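PDB 2PHC: carboxyltransferase domain-containing protein from Pyrococcus horikoshii, which is functionally uncharacterised, belongs to the carboxyltransferase subdomain C and D family, and probably binds ATP and acts as a hydrolase. Local coordinates for residues N107-V111 / D112-E116; H28-A31 / K32-K36. All blocks are in the same frame, centred on the assembly; numbering follows the deposited sequence.

Contact 1 of 2, residues N107-V111 / D112-E116; sequences NGLSV and DDVIE
Ser110 and Asp113 close the N-terminal turn of helix 111-119, where the chain swings out of the extended backbone of Leu109 and Ser110 into helical angles at Val111, and the first helical bonds run from Val114 N to Ser110 O (3.2 Å) and from Ile115 N to Val111 O (3.0 Å). The side chains of Ser110 and Asp113 complete a capping box. Ser110, at the N-cap, has its OG between its own backbone N and carbonyl carbon (chi1 65°), which turns the hydroxyl toward the start of the helix, and Asp113 N donates to Ser110 OG over 3.3 Å. In return, the carboxylate of Asp113 reaches back past the hydroxyl: its OD2 accepts a weak bond from Ser110 N at 3.5 Å and lies 3.0 Å from Ser110 OG. The helix N-terminus probably helps to stabilise the negative charge of Asp113.

Just before the cap, Leu109 leans over the same turn. Its CB rests against Asp113 CB (3.9 Å), and its CD1 reaches the CG2 branch of Val114 at 4.4 Å, a loose apolar contact beside the box. Across the first turn, Val111 CG1 and Ile115 CD1 come within 4.4 Å, another loose apolar contact.

The segment also joins two helices. Gly108, with positive phi, is the C-prime residue of a Schellman motif that ends helix 100-107, with Leu109 N bonded to Ala104 O and Gly108 N to Gln105 O, so only three residues, Gly108 to Ser110, separate the two helices. Val111, Val114 and Ile115 pack on Ile100 of helix 100-107, and Val114 also touches Ala104, which sets the two short helices against each other.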
loop_
_atom_site.group_PDB
_atom_site.type_symbol
_atom_site.label_atom_id
_atom_site.label_comp_id
_atom_site.label_asym_id
_atom_site.label_seq_id
_atom_site.Cartn_x
_atom_site.Cartn_y
_atom_site.Cartn_z
ATOM N N ASN A 107 7.130 -18.047 8.790
ATOM C CA ASN A 107 7.255 -17.785 7.337
ATOM C C ASN A 107 8.663 -17.903 6.828
ATOM O O ASN A 107 8.866 -17.906 5.633
ATOM C CB ASN A 107 6.631 -16.404 6.985
ATOM C CG ASN A 107 5.143 -16.432 7.133
ATOM O OD1 ASN A 107 4.478 -17.203 6.450
ATOM N ND2 ASN A 107 4.624 -15.707 8.118
ATOM N N GLY A 108 9.627 -17.993 7.740
ATOM C CA GLY A 108 10.962 -18.510 7.389
ATOM C C GLY A 108 11.744 -17.292 7.029
ATOM O O GLY A 108 12.513 -17.306 6.075
ATOM N N LEU A 109 11.612 -16.248 7.857
ATOM C CA LEU A 109 12.257 -14.980 7.581
ATOM C C LEU A 109 12.851 -14.460 8.876
ATOM O O LEU A 109 12.496 -14.905 9.960
ATOM C CB LEU A 109 11.209 -13.940 7.076
ATOM C CG LEU A 109 10.320 -14.144 5.829
ATOM C CD1 LEU A 109 9.024 -13.288 5.850
ATOM C CD2 LEU A 109 11.095 -13.907 4.497
ATOM N N SER A 110 13.725 -13.488 8.761
ATOM C CA SER A 110 14.106 -12.694 9.899
ATOM C C SER A 110 13.066 -11.689 10.271
ATOM O O SER A 110 12.229 -11.353 9.504
ATOM C CB SER A 110 15.442 -11.949 9.683
ATOM O OG SER A 110 15.319 -10.981 8.645
ATOM N N VAL A 111 13.184 -11.189 11.472
ATOM C CA VAL A 111 12.338 -10.135 11.935
ATOM C C VAL A 111 12.484 -8.879 11.053
ATOM O O VAL A 111 11.450 -8.304 10.632
ATOM C CB VAL A 111 12.608 -9.809 13.416
ATOM C CG1 VAL A 111 11.981 -8.538 13.789
ATOM C CG2 VAL A 111 12.062 -10.905 14.310
ATOM N N ASP A 112 13.739 -8.439 10.785
ATOM C CA ASP A 112 13.973 -7.287 9.895
ATOM C C ASP A 112 13.231 -7.408 8.513
ATOM O O ASP A 112 12.797 -6.387 7.966
ATOM C CB ASP A 112 15.486 -7.127 9.612
ATOM C CG ASP A 112 16.244 -6.389 10.733
ATOM O OD1 ASP A 112 15.620 -6.089 11.816
ATOM O OD2 ASP A 112 17.467 -6.096 10.498
ATOM N N ASP A 113 13.157 -8.638 7.970
ATOM C CA ASP A 113 12.444 -8.989 6.753
ATOM C C ASP A 113 10.920 -8.812 6.892
ATOM O O ASP A 113 10.311 -8.264 6.017
ATOM C CB ASP A 113 12.725 -10.428 6.311
ATOM C CG ASP A 113 14.206 -10.658 5.821
ATOM O OD1 ASP A 113 14.935 -9.693 5.427
ATOM O OD2 ASP A 113 14.625 -11.850 5.830
ATOM N N VAL A 114 10.315 -9.337 7.951
ATOM C CA VAL A 114 8.929 -9.009 8.301
ATOM C C VAL A 114 8.705 -7.490 8.237
ATOM O O VAL A 114 7.779 -7.026 7.579
ATOM C CB VAL A 114 8.489 -9.592 9.690
ATOM C CG1 VAL A 114 7.015 -9.100 10.112
ATOM C CG2 VAL A 114 8.562 -11.112 9.639
ATOM N N ILE A 115 9.571 -6.731 8.895
ATOM C CA ILE A 115 9.431 -5.266 8.937
ATOM C C ILE A 115 9.433 -4.542 7.538
ATOM O O ILE A 115 8.690 -3.561 7.345
ATOM C CB ILE A 115 10.481 -4.696 9.852
ATOM C CG1 ILE A 115 10.282 -5.204 11.293
ATOM C CG2 ILE A 115 10.532 -3.175 9.800
ATOM C CD1 ILE A 115 11.278 -4.472 12.303
ATOM N N GLU A 116 10.280 -5.033 6.602
ATOM C CA GLU A 116 10.463 -4.480 5.261
ATOM C C GLU A 116 9.295 -4.881 4.394
ATOM O O GLU A 116 8.778 -4.072 3.655
ATOM C CB GLU A 116 11.761 -5.020 4.607
ATOM C CG GLU A 116 11.793 -5.071 3.046
ATOM C CD GLU A 116 12.229 -3.727 2.409
ATOM O OE1 GLU A 116 13.045 -3.001 3.084
ATOM O OE2 GLU A 116 11.756 -3.391 1.252
#

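Contact 2 of 2, residues H28-A31 / K32-K36; sequences HSLA and KAIEK
The imidazole of His28 has Lys32 CG over one face, 3.9 Å from His28 NE2, while Lys32 CE passes outside the ring at its NE2 edge, 4.0 Å from that nitrogen. Both side chains run alongside each other and point the same way. With CG anti to the backbone N (chi1 179°), the His28 ring is carried out beside the lysine, whose bend at chi2 (-98°) turns its chain along the ring so that CE passes that edge. Lys32 NZ stays 4.7 Å from His28 NE2, so the contact is made by the aliphatic part of the lysine.

The backbone carries the usual i to i+4 bonds, Lys32 N to His28 O and Glu35 N to Ala31 O. Leu30 O accepts from both Ile34 N and Ala33 N. On the buried side Leu30 CD1 meets Ile34 CD1 at 4.3 Å, one turn apart.

Leu30 packs on Leu52 of strand 51-56, while Ile34 reaches Leu45 of strand 42-48 and Ile73 of helix 63-82. The arrangement is that of an amphipathic alpha-helix lying on an antiparallel sheet, with the Leu30-Ile34 pair inward and His28 and Lys32 outward.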
loop_
_atom_site.group_PDB
_atom_site.type_symbol
_atom_site.label_atom_id
_atom_site.label_comp_id
_atom_site.label_asym_id
_atom_site.label_seq_id
_atom_site.Cartn_x
_atom_site.Cartn_y
_atom_site.Cartn_z
ATOM N N HIS A 28 -3.062 -0.501 -14.173
ATOM C CA HIS A 28 -4.458 -0.322 -14.526
ATOM C C HIS A 28 -4.931 1.175 -14.378
ATOM O O HIS A 28 -5.586 1.687 -15.240
ATOM C CB HIS A 28 -5.321 -1.246 -13.688
ATOM C CG HIS A 28 -6.777 -1.115 -13.961
ATOM N ND1 HIS A 28 -7.698 -0.844 -12.954
ATOM C CD2 HIS A 28 -7.490 -1.288 -15.097
ATOM C CE1 HIS A 28 -8.909 -0.799 -13.485
ATOM N NE2 HIS A 28 -8.805 -1.039 -14.787
ATOM N N SER A 29 -4.579 1.835 -13.299
ATOM C CA SER A 29 -4.934 3.234 -13.045
ATOM C C SER A 29 -4.308 4.168 -14.070
ATOM O O SER A 29 -4.926 5.099 -14.458
ATOM C CB SER A 29 -4.389 3.637 -11.669
ATOM O OG SER A 29 -5.000 2.899 -10.697
ATOM N N LEU A 30 -3.091 3.895 -14.481
ATOM C CA LEU A 30 -2.415 4.633 -15.472
ATOM C C LEU A 30 -3.079 4.447 -16.817
ATOM O O LEU A 30 -3.217 5.437 -17.547
ATOM C CB LEU A 30 -0.950 4.206 -15.509
ATOM C CG LEU A 30 0.033 4.798 -16.513
ATOM C CD1 LEU A 30 0.029 6.328 -16.742
ATOM C CD2 LEU A 30 1.431 4.310 -16.204
ATOM N N ALA A 31 -3.485 3.241 -17.154
ATOM C CA ALA A 31 -4.128 3.009 -18.401
ATOM C C ALA A 31 -5.426 3.711 -18.450
ATOM O O ALA A 31 -5.720 4.358 -19.386
ATOM C CB ALA A 31 -4.326 1.591 -18.656
ATOM N N LYS A 32 -6.185 3.576 -17.399
ATOM C CA LYS A 32 -7.290 4.435 -17.156
ATOM C C LYS A 32 -7.071 5.956 -17.252
ATOM O O LYS A 32 -7.955 6.624 -17.648
ATOM C CB LYS A 32 -8.126 3.997 -15.958
ATOM C CG LYS A 32 -8.830 2.660 -16.124
ATOM C CD LYS A 32 -10.267 2.739 -16.535
ATOM C CE LYS A 32 -10.751 1.496 -17.191
ATOM N NZ LYS A 32 -12.191 1.300 -17.153
ATOM N N ALA A 33 -5.887 6.473 -16.925
ATOM C CA ALA A 33 -5.662 7.927 -16.758
ATOM C C ALA A 33 -5.489 8.315 -18.210
ATOM O O ALA A 33 -6.030 9.333 -18.701
ATOM C CB ALA A 33 -4.349 8.216 -15.965
ATOM N N ILE A 34 -4.754 7.498 -18.936
ATOM C CA ILE A 34 -4.602 7.740 -20.338
ATOM C C ILE A 34 -5.863 7.683 -21.121
ATOM O O ILE A 34 -6.021 8.483 -22.015
ATOM C CB ILE A 34 -3.546 6.841 -20.992
ATOM C CG1 ILE A 34 -2.191 7.197 -20.399
ATOM C CG2 ILE A 34 -3.512 7.019 -22.542
ATOM C CD1 ILE A 34 -1.205 6.155 -20.822
ATOM N N GLU A 35 -6.709 6.701 -20.858
ATOM C CA GLU A 35 -8.028 6.556 -21.503
ATOM C C GLU A 35 -8.975 7.750 -21.166
ATOM O O GLU A 35 -9.903 8.035 -21.926
ATOM C CB GLU A 35 -8.728 5.276 -21.020
ATOM C CG GLU A 35 -8.070 3.959 -21.440
ATOM C CD GLU A 35 -8.459 3.450 -22.855
ATOM O OE1 GLU A 35 -7.975 2.341 -23.240
ATOM O OE2 GLU A 35 -9.220 4.157 -23.597
ATOM N N LYS A 36 -8.778 8.384 -20.001
ATOM C CA LYS A 36 -9.532 9.555 -19.670
ATOM C C LYS A 36 -9.232 10.721 -20.646
ATOM O O LYS A 36 -10.129 11.380 -21.046
ATOM C CB LYS A 36 -9.240 9.968 -18.211
ATOM C CG LYS A 36 -10.098 11.144 -17.705
ATOM C CD LYS A 36 -9.925 11.326 -16.210
ATOM C CE LYS A 36 -11.041 12.186 -15.631
ATOM N NZ LYS A 36 -10.557 12.820 -14.339
#

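Overall arrangement
Contact 1 and contact 2 lie on opposite sides of the chain's centre, their own centres 35 Å apart and their nearest atoms about 21 Å apart, so neither touches the other. Contact 2 comes first along the chain, in helix 21-37, which packs on the four-stranded antiparallel sheet and against helix 63-82. Contact 1 follows the strand 85-92, at the junction of helices 100-107 and 111-119, which lead into strand 123-129 of the larger seven-stranded sheet. One marks how a helix starts, the other how a helix interior lies on a sheet. Both are structural packing, and neither can be tied to a catalytic or nucleotide site.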